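Local structure of aminoglycoside acetyltransferase meta-AAC0020 (5F48) at residues 14-19 / 57-62; 32-37 / 91-96; 87-92 / 123-128. The protein probably transfers an acetyl group from acetyl-coenzyme A to aminoglycoside antibiotics, as a member of the GNAT acetyltransferase family. All coordinates share one frame; numbering follows the deposited sequence.

Contact 1: 14-19 / 57-62. With MG (magnesium ion), chain H.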
loop_
_atom_site.group_PDB
_atom_site.type_symbol
_atom_site.label_atom_id
_atom_site.label_comp_id
_atom_site.label_asym_id
_atom_site.label_seq_id
_atom_site.Cartn_x
_atom_site.Cartn_y
_atom_site.Cartn_z
ATOM N N GLU B 14 20.634 7.510 -4.726
ATOM C CA GLU B 14 19.971 8.603 -5.449
ATOM C C GLU B 14 18.449 8.406 -5.430
ATOM O O GLU B 14 17.955 7.338 -5.740
ATOM C CB GLU B 14 20.480 8.681 -6.896
ATOM C CG GLU B 14 19.691 9.621 -7.814
ATOM C CD GLU B 14 20.286 9.711 -9.208
ATOM O OE1 GLU B 14 21.393 9.168 -9.414
ATOM O OE2 GLU B 14 19.658 10.323 -10.104
ATOM N N ARG B 15 17.715 9.436 -5.034
ATOM C CA ARG B 15 16.264 9.416 -5.148
ATOM C C ARG B 15 15.936 9.901 -6.542
ATOM O O ARG B 15 16.366 10.989 -6.919
ATOM C CB ARG B 15 15.615 10.318 -4.095
ATOM C CG ARG B 15 14.134 10.613 -4.363
ATOM C CD ARG B 15 13.514 11.322 -3.183
ATOM N NE ARG B 15 14.207 12.553 -2.805
ATOM C CZ ARG B 15 13.984 13.741 -3.361
ATOM N NH1 ARG B 15 13.111 13.854 -4.356
ATOM N NH2 ARG B 15 14.634 14.817 -2.924
ATOM N N LEU B 16 15.217 9.101 -7.320
ATOM C CA LEU B 16 14.974 9.457 -8.713
ATOM C C LEU B 16 14.014 10.630 -8.800
ATOM O O LEU B 16 13.108 10.767 -7.972
ATOM C CB LEU B 16 14.429 8.268 -9.502
ATOM C CG LEU B 16 15.305 7.015 -9.613
ATOM C CD1 LEU B 16 14.668 6.017 -10.599
ATOM C CD2 LEU B 16 16.722 7.385 -10.038
ATOM N N ALA B 17 14.260 11.480 -9.793
ATOM C CA ALA B 17 13.423 12.627 -10.126
ATOM C C ALA B 17 12.749 12.388 -11.486
ATOM O O ALA B 17 12.901 11.325 -12.075
ATOM C CB ALA B 17 14.252 13.897 -10.158
ATOM N N GLU B 18 12.029 13.382 -11.997
ATOM C CA GLU B 18 11.178 13.151 -13.166
ATOM C C GLU B 18 11.963 13.090 -14.479
ATOM O O GLU B 18 11.445 12.622 -15.488
ATOM C CB GLU B 18 10.073 14.229 -13.236
ATOM C CG GLU B 18 9.115 14.151 -12.036
ATOM C CD GLU B 18 7.885 15.061 -12.121
ATOM O OE1 GLU B 18 7.643 15.699 -13.176
ATOM O OE2 GLU B 18 7.152 15.125 -11.103
ATOM N N ASN B 19 13.212 13.552 -14.469
ATOM C CA ASN B 19 14.070 13.389 -15.638
ATOM C C ASN B 19 14.993 12.176 -15.503
ATOM O O ASN B 19 16.046 12.144 -16.118
ATOM C CB ASN B 19 14.916 14.642 -15.886
ATOM C CG ASN B 19 15.919 14.901 -14.769
ATOM O OD1 ASN B 19 15.703 14.526 -13.625
ATOM N ND2 ASN B 19 17.013 15.569 -15.106
ATOM N N PHE B 57 4.807 8.649 -5.276
ATOM C CA PHE B 57 5.647 7.519 -5.636
ATOM C C PHE B 57 7.106 7.966 -5.618
ATOM O O PHE B 57 7.453 8.977 -6.238
ATOM C CB PHE B 57 5.237 6.991 -7.009
ATOM C CG PHE B 57 6.048 5.811 -7.502
ATOM C CD1 PHE B 57 5.874 4.551 -6.949
ATOM C CD2 PHE B 57 6.937 5.965 -8.559
ATOM C CE1 PHE B 57 6.579 3.468 -7.419
ATOM C CE2 PHE B 57 7.648 4.885 -9.045
ATOM C CZ PHE B 57 7.478 3.627 -8.470
ATOM N N TYR B 58 7.942 7.238 -4.882
ATOM C CA TYR B 58 9.366 7.578 -4.777
ATOM C C TYR B 58 10.254 6.345 -4.937
ATOM O O TYR B 58 10.007 5.299 -4.303
ATOM C CB TYR B 58 9.655 8.238 -3.438
ATOM C CG TYR B 58 9.177 9.660 -3.316
ATOM C CD1 TYR B 58 9.869 10.689 -3.948
ATOM C CD2 TYR B 58 8.056 9.984 -2.561
ATOM C CE1 TYR B 58 9.453 12.009 -3.846
ATOM C CE2 TYR B 58 7.638 11.309 -2.437
ATOM C CZ TYR B 58 8.351 12.314 -3.091
ATOM O OH TYR B 58 7.966 13.625 -3.005
ATOM N N VAL B 59 11.279 6.500 -5.769
ATOM C CA VAL B 59 12.238 5.457 -6.091
ATOM C C VAL B 59 13.628 5.873 -5.625
ATOM O O VAL B 59 14.061 6.997 -5.871
ATOM C CB VAL B 59 12.290 5.191 -7.599
ATOM C CG1 VAL B 59 13.099 3.954 -7.890
ATOM C CG2 VAL B 59 10.887 5.060 -8.168
ATOM N N PHE B 60 14.320 4.959 -4.954
ATOM C CA PHE B 60 15.708 5.172 -4.562
ATOM C C PHE B 60 16.566 4.121 -5.282
ATOM O O PHE B 60 16.162 2.974 -5.384
ATOM C CB PHE B 60 15.860 5.065 -3.041
ATOM C CG PHE B 60 15.065 6.097 -2.268
ATOM C CD1 PHE B 60 13.693 5.936 -2.067
ATOM C CD2 PHE B 60 15.691 7.222 -1.736
ATOM C CE1 PHE B 60 12.950 6.881 -1.365
ATOM C CE2 PHE B 60 14.956 8.176 -1.019
ATOM C CZ PHE B 60 13.583 8.002 -0.828
ATOM N N VAL B 61 17.728 4.507 -5.800
ATOM C CA VAL B 61 18.600 3.549 -6.461
ATOM C C VAL B 61 19.993 3.580 -5.847
ATOM O O VAL B 61 20.409 4.571 -5.270
ATOM C CB VAL B 61 18.724 3.822 -7.984
ATOM C CG1 VAL B 61 17.381 3.704 -8.666
ATOM C CG2 VAL B 61 19.369 5.193 -8.248
ATOM N N ALA B 62 20.710 2.475 -5.972
ATOM C CA ALA B 62 22.051 2.396 -5.457
ATOM C C ALA B 62 22.984 2.362 -6.658
ATOM O O ALA B 62 22.762 1.611 -7.608
ATOM C CB ALA B 62 22.224 1.184 -4.593
HETATM MG MG MG H . 18.770 12.003 -11.122
HETATM O O HOH W 1 17.950 12.493 -9.178
HETATM O O HOH W 2 11.300 8.756 -7.554
HETATM O O HOH W 3 20.280 13.134 -10.204
HETATM O O HOH W 4 20.479 11.932 -12.473
#

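Contact 2: 32-37 / 91-96. With COA (coenzyme A), chain G.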
loop_
_atom_site.group_PDB
_atom_site.type_symbol
_atom_site.label_atom_id
_atom_site.label_comp_id
_atom_site.label_asym_id
_atom_site.label_seq_id
_atom_site.Cartn_x
_atom_site.Cartn_y
_atom_site.Cartn_z
ATOM N N GLU B 32 13.607 -7.437 -12.697
ATOM C CA GLU B 32 13.289 -8.581 -13.545
ATOM C C GLU B 32 14.331 -9.684 -13.343
ATOM O O GLU B 32 13.989 -10.873 -13.293
ATOM C CB GLU B 32 13.211 -8.161 -15.016
ATOM C CG GLU B 32 12.807 -9.289 -15.977
ATOM C CD GLU B 32 12.982 -8.928 -17.454
ATOM O OE1 GLU B 32 13.628 -7.907 -17.772
ATOM O OE2 GLU B 32 12.471 -9.672 -18.314
ATOM N N ALA B 33 15.599 -9.283 -13.222
ATOM C CA ALA B 33 16.696 -10.231 -13.036
ATOM C C ALA B 33 16.655 -10.870 -11.649
ATOM O O ALA B 33 16.656 -12.094 -11.515
ATOM C CB ALA B 33 18.034 -9.542 -13.252
ATOM N N VAL B 34 16.602 -10.031 -10.622
ATOM C CA VAL B 34 16.737 -10.504 -9.251
ATOM C C VAL B 34 15.540 -11.355 -8.871
ATOM O O VAL B 34 15.691 -12.395 -8.242
ATOM C CB VAL B 34 16.914 -9.327 -8.279
ATOM C CG1 VAL B 34 16.968 -9.804 -6.827
ATOM C CG2 VAL B 34 18.199 -8.592 -8.631
ATOM N N PHE B 35 14.355 -10.937 -9.295
ATOM C CA PHE B 35 13.147 -11.692 -8.998
ATOM C C PHE B 35 12.953 -12.824 -10.011
ATOM O O PHE B 35 12.013 -13.600 -9.890
ATOM C CB PHE B 35 11.929 -10.761 -8.988
ATOM C CG PHE B 35 12.008 -9.663 -7.965
ATOM C CD1 PHE B 35 12.529 -9.908 -6.705
ATOM C CD2 PHE B 35 11.573 -8.378 -8.264
ATOM C CE1 PHE B 35 12.602 -8.894 -5.754
ATOM C CE2 PHE B 35 11.659 -7.360 -7.321
ATOM C CZ PHE B 35 12.174 -7.622 -6.066
ATOM N N GLU B 36 13.849 -12.910 -10.996
ATOM C CA GLU B 36 13.803 -13.942 -12.032
ATOM C C GLU B 36 12.438 -14.028 -12.731
ATOM O O GLU B 36 11.887 -15.114 -12.936
ATOM C CB GLU B 36 14.193 -15.293 -11.429
ATOM C CG GLU B 36 15.650 -15.344 -11.018
ATOM C CD GLU B 36 16.020 -16.615 -10.294
ATOM O OE1 GLU B 36 15.195 -17.548 -10.262
ATOM O OE2 GLU B 36 17.131 -16.671 -9.738
ATOM N N MET B 37 11.908 -12.872 -13.114
ATOM C CA MET B 37 10.589 -12.800 -13.739
ATOM C C MET B 37 10.613 -13.411 -15.137
ATOM O O MET B 37 11.558 -13.209 -15.889
ATOM C CB MET B 37 10.116 -11.345 -13.799
ATOM C CG MET B 37 10.161 -10.639 -12.444
ATOM S SD MET B 37 9.674 -8.891 -12.495
ATOM C CE MET B 37 7.980 -9.075 -13.064
ATOM N N ASP B 91 8.923 -2.712 -3.461
ATOM C CA ASP B 91 9.958 -3.625 -3.936
ATOM C C ASP B 91 11.309 -3.156 -3.439
ATOM O O ASP B 91 11.561 -1.954 -3.401
ATOM C CB ASP B 91 9.977 -3.693 -5.466
ATOM C CG ASP B 91 9.074 -4.777 -6.028
ATOM O OD1 ASP B 91 8.862 -5.804 -5.343
ATOM O OD2 ASP B 91 8.594 -4.602 -7.171
ATOM N N LEU B 92 12.173 -4.102 -3.070
ATOM C CA LEU B 92 13.586 -3.808 -2.781
ATOM C C LEU B 92 14.437 -4.964 -3.308
ATOM O O LEU B 92 14.125 -6.131 -3.073
ATOM C CB LEU B 92 13.831 -3.603 -1.277
ATOM C CG LEU B 92 15.267 -3.692 -0.708
ATOM C CD1 LEU B 92 16.184 -2.591 -1.228
ATOM C CD2 LEU B 92 15.243 -3.662 0.811
ATOM N N ALA B 93 15.490 -4.639 -4.048
ATOM C CA ALA B 93 16.369 -5.667 -4.579
ATOM C C ALA B 93 17.775 -5.113 -4.744
ATOM O O ALA B 93 17.948 -3.904 -4.966
ATOM C CB ALA B 93 15.848 -6.189 -5.921
ATOM N N VAL B 94 18.761 -5.999 -4.612
ATOM C CA VAL B 94 20.149 -5.681 -4.916
ATOM C C VAL B 94 20.654 -6.729 -5.903
ATOM O O VAL B 94 20.379 -7.924 -5.732
ATOM C CB VAL B 94 21.028 -5.649 -3.637
ATOM C CG1 VAL B 94 22.483 -5.565 -3.994
ATOM C CG2 VAL B 94 20.630 -4.461 -2.719
ATOM N N ASP B 95 21.358 -6.280 -6.945
ATOM C CA ASP B 95 22.006 -7.173 -7.907
ATOM C C ASP B 95 22.687 -8.352 -7.206
ATOM O O ASP B 95 23.356 -8.158 -6.189
ATOM C CB ASP B 95 23.031 -6.387 -8.722
ATOM C CG ASP B 95 23.636 -7.194 -9.837
ATOM O OD1 ASP B 95 24.407 -8.131 -9.551
ATOM O OD2 ASP B 95 23.363 -6.870 -11.015
ATOM N N THR B 96 22.510 -9.562 -7.736
ATOM C CA THR B 96 23.027 -10.756 -7.068
ATOM C C THR B 96 24.539 -10.705 -6.872
ATOM O O THR B 96 25.051 -11.223 -5.889
ATOM C CB THR B 96 22.687 -12.068 -7.845
ATOM O OG1 THR B 96 23.307 -12.050 -9.134
ATOM C CG2 THR B 96 21.192 -12.219 -8.020
HETATM N N1A COA G . 20.893 -14.679 3.350
HETATM C C2A COA G . 19.987 -13.831 3.849
HETATM N N3A COA G . 20.281 -12.772 4.598
HETATM C C4A COA G . 21.572 -12.556 4.867
HETATM C C5A COA G . 22.591 -13.388 4.386
HETATM C C6A COA G . 22.184 -14.497 3.589
HETATM N N6A COA G . 23.143 -15.376 3.073
HETATM N N7A COA G . 23.794 -12.884 4.833
HETATM C C8A COA G . 23.526 -11.790 5.554
HETATM N N9A COA G . 22.186 -11.601 5.579
HETATM C C1B COA G . 21.414 -10.555 6.189
HETATM C C2B COA G . 22.136 -9.984 7.556
HETATM O O2B COA G . 21.245 -10.295 8.647
HETATM C C3B COA G . 22.254 -8.719 7.372
HETATM O O3B COA G . 23.406 -8.076 8.079
HETATM P P3B COA G . 24.063 -8.552 9.440
HETATM O O7A COA G . 23.305 -9.670 10.123
HETATM O O8A COA G . 24.125 -7.395 10.402
HETATM O O9A COA G . 25.446 -9.016 9.124
HETATM C C4B COA G . 22.340 -8.528 5.820
HETATM O O4B COA G . 21.351 -9.608 5.340
HETATM C C5B COA G . 21.867 -7.311 5.365
HETATM O O5B COA G . 22.863 -6.502 4.816
HETATM P P1A COA G . 22.858 -5.994 3.338
HETATM O O1A COA G . 24.259 -6.264 2.824
HETATM O O2A COA G . 22.586 -4.521 3.288
HETATM O O3A COA G . 21.886 -6.810 2.431
HETATM P P2A COA G . 21.682 -6.760 0.882
HETATM O O4A COA G . 21.959 -8.135 0.273
HETATM O O5A COA G . 22.493 -5.710 0.136
HETATM O O6A COA G . 20.122 -6.368 0.784
HETATM C CBP COA G . 18.520 -7.566 -0.310
HETATM C CCP COA G . 19.519 -6.437 -0.495
HETATM C CDP COA G . 18.576 -7.905 1.191
HETATM C CEP COA G . 17.194 -6.969 -0.729
HETATM C CAP COA G . 19.053 -8.657 -1.213
HETATM O OAP COA G . 19.781 -9.666 -0.545
HETATM C C9P COA G . 18.103 -9.142 -2.285
HETATM O O9P COA G . 17.816 -8.418 -3.220
HETATM N N8P COA G . 17.569 -10.456 -2.191
HETATM C C7P COA G . 16.672 -10.989 -3.235
HETATM C C6P COA G . 15.429 -10.147 -3.381
HETATM C C5P COA G . 14.625 -9.875 -2.126
HETATM O O5P COA G . 14.397 -10.779 -1.363
HETATM N N4P COA G . 14.129 -8.542 -1.837
HETATM C C3P COA G . 13.339 -8.277 -0.637
HETATM C C2P COA G . 11.837 -8.582 -0.903
HETATM S S1P COA G . 11.181 -7.560 -2.257
#

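Contact 3: 87-92 / 123-128. With COA (coenzyme A), chain G.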
loop_
_atom_site.group_PDB
_atom_site.type_symbol
_atom_site.label_atom_id
_atom_site.label_comp_id
_atom_site.label_asym_id
_atom_site.label_seq_id
_atom_site.Cartn_x
_atom_site.Cartn_y
_atom_site.Cartn_z
ATOM N N ALA B 87 4.519 5.738 4.423
ATOM C CA ALA B 87 5.177 5.252 3.214
ATOM C C ALA B 87 5.240 3.717 3.179
ATOM O O ALA B 87 5.547 3.056 4.180
ATOM C CB ALA B 87 6.574 5.823 3.099
ATOM N N TYR B 88 4.962 3.176 2.005
ATOM C CA TYR B 88 4.888 1.739 1.775
ATOM C C TYR B 88 6.002 1.371 0.808
ATOM O O TYR B 88 5.910 1.696 -0.362
ATOM C CB TYR B 88 3.514 1.384 1.187
ATOM C CG TYR B 88 3.269 -0.068 0.816
ATOM C CD1 TYR B 88 4.016 -1.119 1.367
ATOM C CD2 TYR B 88 2.268 -0.384 -0.077
ATOM C CE1 TYR B 88 3.755 -2.443 1.012
ATOM C CE2 TYR B 88 2.007 -1.674 -0.429
ATOM C CZ TYR B 88 2.743 -2.704 0.101
ATOM O OH TYR B 88 2.405 -3.985 -0.303
ATOM N N ILE B 89 7.058 0.735 1.302
ATOM C CA ILE B 89 8.103 0.180 0.446
ATOM C C ILE B 89 7.564 -1.055 -0.233
ATOM O O ILE B 89 7.181 -2.017 0.435
ATOM C CB ILE B 89 9.357 -0.197 1.258
ATOM C CG1 ILE B 89 9.942 1.039 1.945
ATOM C CG2 ILE B 89 10.390 -0.934 0.367
ATOM C CD1 ILE B 89 11.092 0.726 2.932
ATOM N N TYR B 90 7.518 -1.034 -1.557
ATOM C CA TYR B 90 6.873 -2.100 -2.296
ATOM C C TYR B 90 7.890 -3.149 -2.748
ATOM O O TYR B 90 7.739 -4.332 -2.449
ATOM C CB TYR B 90 6.116 -1.525 -3.488
ATOM C CG TYR B 90 5.251 -2.530 -4.198
ATOM C CD1 TYR B 90 4.024 -2.923 -3.673
ATOM C CD2 TYR B 90 5.667 -3.097 -5.387
ATOM C CE1 TYR B 90 3.247 -3.847 -4.319
ATOM C CE2 TYR B 90 4.906 -4.020 -6.033
ATOM C CZ TYR B 90 3.692 -4.391 -5.503
ATOM O OH TYR B 90 2.939 -5.318 -6.176
ATOM N N ASP B 91 8.923 -2.712 -3.461
ATOM C CA ASP B 91 9.958 -3.625 -3.936
ATOM C C ASP B 91 11.309 -3.156 -3.439
ATOM O O ASP B 91 11.561 -1.954 -3.401
ATOM C CB ASP B 91 9.977 -3.693 -5.466
ATOM C CG ASP B 91 9.074 -4.777 -6.028
ATOM O OD1 ASP B 91 8.862 -5.804 -5.343
ATOM O OD2 ASP B 91 8.594 -4.602 -7.171
ATOM N N LEU B 92 12.173 -4.102 -3.070
ATOM C CA LEU B 92 13.586 -3.808 -2.781
ATOM C C LEU B 92 14.437 -4.964 -3.308
ATOM O O LEU B 92 14.125 -6.131 -3.073
ATOM C CB LEU B 92 13.831 -3.603 -1.277
ATOM C CG LEU B 92 15.267 -3.692 -0.708
ATOM C CD1 LEU B 92 16.184 -2.591 -1.228
ATOM C CD2 LEU B 92 15.243 -3.662 0.811
ATOM N N VAL B 123 7.168 4.247 8.053
ATOM C CA VAL B 123 7.400 3.533 6.803
ATOM C C VAL B 123 7.200 2.044 7.083
ATOM O O VAL B 123 7.636 1.557 8.126
ATOM C CB VAL B 123 8.816 3.795 6.261
ATOM C CG1 VAL B 123 9.164 2.858 5.074
ATOM C CG2 VAL B 123 8.984 5.265 5.885
ATOM N N PHE B 124 6.531 1.321 6.190
ATOM C CA PHE B 124 6.437 -0.122 6.369
ATOM C C PHE B 124 6.782 -0.885 5.088
ATOM O O PHE B 124 6.779 -0.348 3.981
ATOM C CB PHE B 124 5.054 -0.548 6.910
ATOM C CG PHE B 124 3.891 -0.278 5.980
ATOM C CD1 PHE B 124 3.201 0.924 6.041
ATOM C CD2 PHE B 124 3.464 -1.242 5.080
ATOM C CE1 PHE B 124 2.136 1.169 5.193
ATOM C CE2 PHE B 124 2.386 -1.004 4.241
ATOM C CZ PHE B 124 1.724 0.199 4.297
ATOM N N VAL B 125 7.121 -2.146 5.283
ATOM C CA VAL B 125 7.589 -3.015 4.217
ATOM C C VAL B 125 7.211 -4.419 4.625
ATOM O O VAL B 125 7.050 -4.707 5.821
ATOM C CB VAL B 125 9.111 -2.900 3.999
ATOM C CG1 VAL B 125 9.869 -3.413 5.231
ATOM C CG2 VAL B 125 9.549 -3.660 2.746
ATOM N N GLN B 126 7.020 -5.285 3.642
ATOM C CA GLN B 126 6.582 -6.635 3.939
ATOM C C GLN B 126 7.459 -7.670 3.252
ATOM O O GLN B 126 8.160 -7.376 2.277
ATOM C CB GLN B 126 5.125 -6.822 3.530
ATOM C CG GLN B 126 4.221 -5.671 3.995
ATOM C CD GLN B 126 2.734 -6.006 3.907
ATOM O OE1 GLN B 126 2.279 -6.621 2.943
ATOM N NE2 GLN B 126 1.979 -5.621 4.929
ATOM N N ALA B 127 7.422 -8.881 3.780
ATOM C CA ALA B 127 8.109 -9.998 3.156
ATOM C C ALA B 127 7.306 -11.272 3.380
ATOM O O ALA B 127 6.583 -11.394 4.382
ATOM C CB ALA B 127 9.520 -10.131 3.710
ATOM N N ASP B 128 7.388 -12.205 2.436
ATOM C CA ASP B 128 6.704 -13.483 2.591
ATOM C C ASP B 128 7.281 -14.277 3.762
ATOM O O ASP B 128 8.486 -14.313 3.967
ATOM C CB ASP B 128 6.793 -14.302 1.302
ATOM C CG ASP B 128 6.089 -13.625 0.130
ATOM O OD1 ASP B 128 5.476 -12.550 0.340
ATOM O OD2 ASP B 128 6.135 -14.174 -0.996
HETATM N N1A COA G . 20.893 -14.679 3.350
HETATM C C2A COA G . 19.987 -13.831 3.849
HETATM N N3A COA G . 20.281 -12.772 4.598
HETATM C C4A COA G . 21.572 -12.556 4.867
HETATM C C5A COA G . 22.591 -13.388 4.386
HETATM C C6A COA G . 22.184 -14.497 3.589
HETATM N N6A COA G . 23.143 -15.376 3.073
HETATM N N7A COA G . 23.794 -12.884 4.833
HETATM C C8A COA G . 23.526 -11.790 5.554
HETATM N N9A COA G . 22.186 -11.601 5.579
HETATM C C1B COA G . 21.414 -10.555 6.189
HETATM C C2B COA G . 22.136 -9.984 7.556
HETATM O O2B COA G . 21.245 -10.295 8.647
HETATM C C3B COA G . 22.254 -8.719 7.372
HETATM O O3B COA G . 23.406 -8.076 8.079
HETATM P P3B COA G . 24.063 -8.552 9.440
HETATM O O7A COA G . 23.305 -9.670 10.123
HETATM O O8A COA G . 24.125 -7.395 10.402
HETATM O O9A COA G . 25.446 -9.016 9.124
HETATM C C4B COA G . 22.340 -8.528 5.820
HETATM O O4B COA G . 21.351 -9.608 5.340
HETATM C C5B COA G . 21.867 -7.311 5.365
HETATM O O5B COA G . 22.863 -6.502 4.816
HETATM P P1A COA G . 22.858 -5.994 3.338
HETATM O O1A COA G . 24.259 -6.264 2.824
HETATM O O2A COA G . 22.586 -4.521 3.288
HETATM O O3A COA G . 21.886 -6.810 2.431
HETATM P P2A COA G . 21.682 -6.760 0.882
HETATM O O4A COA G . 21.959 -8.135 0.273
HETATM O O5A COA G . 22.493 -5.710 0.136
HETATM O O6A COA G . 20.122 -6.368 0.784
HETATM C CBP COA G . 18.520 -7.566 -0.310
HETATM C CCP COA G . 19.519 -6.437 -0.495
HETATM C CDP COA G . 18.576 -7.905 1.191
HETATM C CEP COA G . 17.194 -6.969 -0.729
HETATM C CAP COA G . 19.053 -8.657 -1.213
HETATM O OAP COA G . 19.781 -9.666 -0.545
HETATM C C9P COA G . 18.103 -9.142 -2.285
HETATM O O9P COA G . 17.816 -8.418 -3.220
HETATM N N8P COA G . 17.569 -10.456 -2.191
HETATM C C7P COA G . 16.672 -10.989 -3.235
HETATM C C6P COA G . 15.429 -10.147 -3.381
HETATM C C5P COA G . 14.625 -9.875 -2.126
HETATM O O5P COA G . 14.397 -10.779 -1.363
HETATM N N4P COA G . 14.129 -8.542 -1.837
HETATM C C3P COA G . 13.339 -8.277 -0.637
HETATM C C2P COA G . 11.837 -8.582 -0.903
HETATM S S1P COA G . 11.181 -7.560 -2.257
HETATM O O HOH W 5 6.652 -4.791 0.825
#

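Contact 1: 14-19 / 57-62
Glu14, Arg15 and Leu16 pair with Val59, Phe60 and Val61 in a short antiparallel beta contact that lays the edge strand 11-15 of the GNAT sheet against strand 57-64. Glu14 and Val61 form a hydrogen-bonded pair: Glu14 N donates to Val61 O at 3.0 Å, and Val61 N returns a bond to Glu14 O. Arg15 and Phe60 follow as a non-hydrogen-bonded pair, and beyond them Leu16 N donates to Val59 O. There the strands begin to part, and water 2 takes over the pairing, giving a proton to Leu16 O at 2.7 Å and accepting one from Val59 N at 2.9 Å. On one side of the sheet Arg15 lays its aliphatic part against aromatic carbons: CG stands over a face of the Phe60 ring toward its rim, and CD meets Tyr58 CD1 at 3.8 Å. The guanidinium is turned nearly upright to the Tyr58 ring, their planes 83° apart, while Phe114 of helix 103-117 packs on all three residues. Leu16 divides its two methyls on the other side, the face packed by Phe24 of helix 21-34. Its CG lies anti to its carbonyl carbon (chi1 -61°), which turns the fork toward strand 57-64: CD1 meets Val59 CG1 at 3.7 Å and CD2 meets Val61 CG2. The extended Glu14 chain carries OE2 to the magnesium ion at 2.2 Å, where Asp20 is a fellow ligand; OE1 forms a salt bridge with Lys23. Water 1, another magnesium ligand, donates to Arg15 O at 3.1 Å, tying the ion to the backbone as well. Apolar packing and backbone bonds thus hold the strand pair, whereas the two carboxylate oxygens are spent on cations, which probably keeps Glu14 ionised and fixes the chain as it turns toward helix 21-34.

Contact 2: 32-37 / 91-96
The Phe35 ring, just past the end of helix 21-34, meets strand 86-94 with its outer carbons: Leu92 O lies at its edge near the ring plane, 3.9 Å from CZ, while Asp91 OD1, Ala93 CB and coenzyme A C6P approach obliquely. The Asp91 carboxylate is turned 40° from the ring, with OD1 3.8 Å from Phe35 CE2; its other oxygen, OD2, is hydrogen-bonded to Tyr80 and Tyr81 of the second subunit. Phe31, one helical turn back, meets the Phe35 ring at a low angle. Val34 adds two methyl contacts. CG1, anti to the backbone N (chi1 176°), touches Ala93 CB at 3.9 Å and coenzyme A C6P at 3.8 Å, whereas CG2 rests on Val94 O. Beyond Phe35 the helix closes in a Schellman motif, with Glu36 at positive phi and Met37 N bonded back to Glu32 O. The pantetheine arm runs beside this junction as though it were a further strand: its N4P donates to Leu92 O at 2.7 Å, and Val94 N donates to its O9P at 2.9 Å, a mode characteristic of GNAT enzymes. No hydrogen bond joins helix end to strand, and so apolar contact from Val34 and Phe35 shapes this wall of the cofactor channel while the strand backbone provides polar bonds to the pantetheine arm.

Contact 3: 87-92 / 123-128
Backbone bonds join Ala87, Ile89 and Phe124 in a parallel pairing: Phe124 N donates to Ala87 O at 2.8 Å and Ile89 N to Phe124 O at 2.9 Å. Past this point the strands splay, and water 5 stands between them, accepting from Gln126 N at 2.9 Å and lying equally near Ile89 O. On one face the contact is aromatic. The Tyr88 and Phe124 rings are nearly parallel (18°) but strongly offset, with little overlap, centroids 4.9 Å from each other, and Tyr88 CA sits over the centre of the Phe124 ring. Phe124 takes the cramped rotamer between its N and carbonyl carbon (chi1 65°), which folds the ring back over strand 86-94. With an alanine in place of Phe124, the face against Tyr88 CA and CB would be lost, which would probably leave a gap beside the Tyr88 ring and let it turn more freely. On the other face it is aliphatic: Ile89 CD1 meets Val123 CG1 at 3.6 Å, Ile89 CG2 meets Val125 CG2, and Ala87 CB meets Val123 CG2. Strand 122-128 also pairs antiparallel with a strand of the second subunit. Direct bonds at one end and a single water bridge at the other are consistent with the V-shaped splay between these two strands in GNAT folds, near which the thiol end of coenzyme A lies.

All three contacts reach one mixed sheet: contacts 1 and 3 pair strands, while contact 2 packs a helix end on one. Contacts 2 and 3 share Asp91 and Leu92 on strand 86-94, their centres about 15 Å apart: contact 3 pairs the strand's first half with 122-128, and contact 2 sets the end of helix 21-34 on its second half, where coenzyme A bonds. The two thus flank the cofactor site and also touch the second subunit. Contact 1 lies at the far edge, its centre about 17 Å from that of contact 2 and 16 Å from that of contact 3; the Phe60 side chain is about 12 Å from coenzyme A. Helix 21-34 follows strand 11-15 in the chain, linking contact 1 to contact 2.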